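Local coordinates for TRAP dicarboxylate ABC transporter, substrate-binding protein (Roseobacter denitrificans, PDB 4OVQ) that binds beta-D-glucuronate in the periplasm, probably as the solute-binding component that delivers it to a TRAP transporter, at residues K165-N170 with S186-A191. Numbering follows the deposited sequence.
Sequences KVRVMN and SPMAFA. With BDP (beta-D-glucopyranuronic acid), chain C.
In the beta-alpha-beta unit of strand 165-168, helix 172-180 and strand 184-187, Arg167 pairs in parallel with Ser186 and Val168 with Pro187, bringing an arginine to the glucuronate site. Ser186 N donates to Val166 O (2.9 Å), Val168 N to Ser186 O, and Met188 N to Val168 O; proline suits position 187 because its nitrogen, lacking a hydrogen, is not needed in this ladder. Val168 turns its branched, apolar side chain to the face packed by Phe174 and Ile178 of the helix. On the other face, CG of Arg167 stands anti to the backbone N (chi1 179°), and a bend at chi2 (-89°) turns the guanidinium edge toward Met188 O: NE and NH2 both donate to that one oxygen, each at 2.9 Å and nearly in the guanidinium plane. Thus held against rotation, it grips the sugar carboxylate almost straight, NH1 to O6B of BDP (2.8 Å, 178°) and NH2 to O6A of BDP (2.9 Å). The flat Phe190 ring lies over C5 and C6 of BDP. A leucine in place of Arg167 would probably leave the carboxylate without this charged mate and Met188 O without both donors. Such two-pronged arginine-carboxylate pairing is characteristic of the TRAP solute-binding pocket.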
ATOM      1  N   LYS A 165       0.609 -10.306  19.104  1.00 13.77           N
ATOM      2  CA  LYS A 165       1.735  -9.574  18.504  1.00 12.41           C
ATOM      3  C   LYS A 165       1.443  -9.505  17.026  1.00 10.59           C
ATOM      4  O   LYS A 165       1.444 -10.527  16.339  1.00 12.47           O
ATOM      5  CB  LYS A 165       3.085 -10.293  18.700  1.00 13.97           C
ATOM      6  CG  LYS A 165       3.427 -10.669  20.134  1.00 16.22           C
ATOM      7  CD  LYS A 165       4.722 -11.521  20.170  1.00 26.27           C
ATOM      8  CE  LYS A 165       4.556 -12.935  19.528  1.00 23.36           C
ATOM      9  NZ  LYS A 165       3.966 -13.893  20.528  1.00 29.32           N
ATOM     10  N   VAL A 166       1.153  -8.311  16.528  1.00  9.58           N
ATOM     11  CA  VAL A 166       0.787  -8.151  15.115  1.00  8.98           C
ATOM     12  C   VAL A 166       1.800  -7.264  14.386  1.00  8.41           C
ATOM     13  O   VAL A 166       2.077  -6.140  14.776  1.00 10.52           O
ATOM     14  CB  VAL A 166      -0.619  -7.549  14.948  1.00  9.41           C
ATOM     15  CG1 VAL A 166      -1.001  -7.550  13.463  1.00  9.20           C
ATOM     16  CG2 VAL A 166      -1.658  -8.295  15.830  1.00 10.32           C
ATOM     17  N   ARG A 167       2.389  -7.814  13.330  1.00  8.90           N
ATOM     18  CA  ARG A 167       3.292  -7.051  12.495  1.00  7.53           C
ATOM     19  C   ARG A 167       2.500  -6.037  11.690  1.00  8.61           C
ATOM     20  O   ARG A 167       1.415  -6.331  11.162  1.00  9.22           O
ATOM     21  CB  ARG A 167       4.050  -7.964  11.538  1.00  9.31           C
ATOM     22  CG  ARG A 167       5.040  -7.227  10.584  1.00  8.37           C
ATOM     23  CD  ARG A 167       4.354  -6.791   9.300  1.00  6.94           C
ATOM     24  NE  ARG A 167       5.215  -6.028   8.402  1.00  6.41           N
ATOM     25  CZ  ARG A 167       4.832  -5.615   7.202  1.00  6.73           C
ATOM     26  NH1 ARG A 167       3.616  -5.921   6.773  1.00  8.52           N
ATOM     27  NH2 ARG A 167       5.675  -4.922   6.442  1.00  9.21           N
ATOM     28  N   VAL A 168       3.099  -4.855  11.604  1.00  8.59           N
ATOM     29  CA  VAL A 168       2.596  -3.786  10.754  1.00  8.21           C
ATOM     30  C   VAL A 168       3.711  -3.146   9.971  1.00  8.58           C
ATOM     31  O   VAL A 168       4.892  -3.361  10.249  1.00  8.23           O
ATOM     32  CB  VAL A 168       1.886  -2.668  11.574  1.00  9.77           C
ATOM     33  CG1 VAL A 168       0.576  -3.194  12.154  1.00 11.38           C
ATOM     34  CG2 VAL A 168       2.774  -2.156  12.695  1.00 11.02           C
HETATM   35  N   MSE A 169       3.337  -2.364   8.959  1.00  9.07           N
HETATM   36  CA  MSE A 169       4.315  -1.536   8.248  1.00  6.64           C
HETATM   37  C   MSE A 169       4.844  -0.428   9.122  1.00  7.88           C
HETATM   38  O   MSE A 169       4.288  -0.173  10.184  1.00  9.57           O
HETATM   39  CB  MSE A 169       3.681  -0.937   7.002  1.00  6.66           C
HETATM   40  CG  MSE A 169       3.281  -1.975   5.932  1.00  6.54           C
HETATM   41 SE   MSE A 169       2.668  -1.257   4.244  1.00 13.22          SE
HETATM   42  CE  MSE A 169       0.884  -0.628   4.802  1.00  7.21           C
ATOM     43  N   ASN A 170       5.918   0.211   8.642  1.00  8.51           N
ATOM     44  CA  ASN A 170       6.593   1.268   9.381  1.00 14.05           C
ATOM     45  C   ASN A 170       5.878   2.640   9.328  1.00 11.99           C
ATOM     46  O   ASN A 170       6.261   3.516   8.572  1.00 15.86           O
ATOM     47  CB  ASN A 170       8.019   1.375   8.845  1.00 14.05           C
ATOM     48  CG  ASN A 170       8.808   0.096   9.042  1.00 15.45           C
ATOM     49  OD1 ASN A 170       9.305  -0.183  10.137  1.00 19.23           O
ATOM     50  ND2 ASN A 170       8.924  -0.696   7.994  1.00 13.05           N
ATOM     51  N   SER A 186       4.244  -4.674  15.992  1.00 10.37           N
ATOM     52  CA  SER A 186       5.626  -4.920  15.670  1.00 11.98           C
ATOM     53  C   SER A 186       5.910  -4.416  14.273  1.00 11.09           C
ATOM     54  O   SER A 186       5.644  -5.099  13.284  1.00 11.45           O
ATOM     55  CB  SER A 186       5.912  -6.396  15.765  1.00 16.60           C
ATOM     56  OG  SER A 186       7.275  -6.597  15.574  1.00 18.42           O
ATOM     57  N   PRO A 187       6.419  -3.195  14.169  1.00  9.65           N
ATOM     58  CA  PRO A 187       6.771  -2.727  12.833  1.00  9.39           C
ATOM     59  C   PRO A 187       7.969  -3.493  12.305  1.00 11.22           C
ATOM     60  O   PRO A 187       8.979  -3.655  13.001  1.00 10.48           O
ATOM     61  CB  PRO A 187       7.153  -1.263  13.034  1.00 13.04           C
ATOM     62  CG  PRO A 187       6.641  -0.906  14.410  1.00 16.49           C
ATOM     63  CD  PRO A 187       6.639  -2.167  15.198  1.00 13.23           C
HETATM   64  N   MSE A 188       7.873  -3.939  11.058  1.00  9.65           N
HETATM   65  CA  MSE A 188       8.892  -4.816  10.528  1.00 10.14           C
HETATM   66  C   MSE A 188       8.834  -4.790   9.016  1.00  8.82           C
HETATM   67  O   MSE A 188       7.762  -4.691   8.413  1.00 10.34           O
HETATM   68  CB  MSE A 188       8.588  -6.239  11.037  1.00 11.48           C
HETATM   69  CG  MSE A 188       9.525  -7.273  10.613  1.00 11.42           C
HETATM   70 SE   MSE A 188       8.952  -9.068  11.188  1.00 20.98          SE
HETATM   71  CE  MSE A 188       8.602  -8.780  12.921  1.00 13.75           C
ATOM     72  N   ALA A 189       9.998  -4.926   8.395  1.00  5.97           N
ATOM     73  CA  ALA A 189      10.111  -5.034   6.959  1.00  5.29           C
ATOM     74  C   ALA A 189       9.292  -6.213   6.435  1.00  6.81           C
ATOM     75  O   ALA A 189       9.323  -7.284   7.006  1.00  7.49           O
ATOM     76  CB  ALA A 189      11.571  -5.197   6.589  1.00  7.51           C
ATOM     77  N   PHE A 190       8.620  -6.012   5.316  1.00  6.20           N
ATOM     78  CA  PHE A 190       7.773  -7.009   4.698  1.00  7.14           C
ATOM     79  C   PHE A 190       8.513  -8.315   4.477  1.00  5.60           C
ATOM     80  O   PHE A 190       7.944  -9.380   4.667  1.00  6.25           O
ATOM     81  CB  PHE A 190       7.277  -6.433   3.370  1.00  8.58           C
ATOM     82  CG  PHE A 190       6.144  -7.177   2.725  1.00  8.68           C
ATOM     83  CD1 PHE A 190       5.059  -7.627   3.447  1.00  9.24           C
ATOM     84  CD2 PHE A 190       6.174  -7.397   1.345  1.00 10.89           C
ATOM     85  CE1 PHE A 190       3.985  -8.266   2.769  1.00 11.44           C
ATOM     86  CE2 PHE A 190       5.116  -8.044   0.701  1.00 10.94           C
ATOM     87  CZ  PHE A 190       4.061  -8.473   1.422  1.00 10.25           C
ATOM     88  N   ALA A 191       9.777  -8.219   4.053  1.00  6.04           N
ATOM     89  CA  ALA A 191      10.569  -9.387   3.693  1.00  9.02           C
ATOM     90  C   ALA A 191      10.749 -10.338   4.882  1.00  6.27           C
ATOM     91  O   ALA A 191      10.904 -11.552   4.668  1.00  8.86           O
ATOM     92  CB  ALA A 191      11.945  -8.952   3.172  1.00  8.06           C
TER
HETATM   93  C1  BDP C 402       1.549  -4.847   0.391  1.00  7.53           C
HETATM   94  C2  BDP C 402       2.089  -3.695  -0.415  1.00  6.68           C
HETATM   95  C3  BDP C 402       3.549  -3.728  -0.291  1.00  5.36           C
HETATM   96  C4  BDP C 402       3.951  -3.606   1.141  1.00  6.15           C
HETATM   97  C5  BDP C 402       3.328  -4.714   1.957  1.00  7.19           C
HETATM   98  C6  BDP C 402       3.658  -4.619   3.455  1.00  6.28           C
HETATM   99  O2  BDP C 402       1.713  -3.978  -1.806  1.00  7.35           O
HETATM  100  O3  BDP C 402       4.013  -2.494  -0.956  1.00  6.19           O
HETATM  101  O4  BDP C 402       5.435  -3.657   1.256  1.00  6.66           O
HETATM  102  O5  BDP C 402       1.915  -4.729   1.807  1.00  6.88           O
HETATM  103  O6A BDP C 402       4.800  -4.197   3.806  1.00  8.44           O
HETATM  104  O1  BDP C 402       0.153  -4.918   0.377  1.00  7.09           O
HETATM  105  O6B BDP C 402       2.792  -5.127   4.208  1.00  7.81           O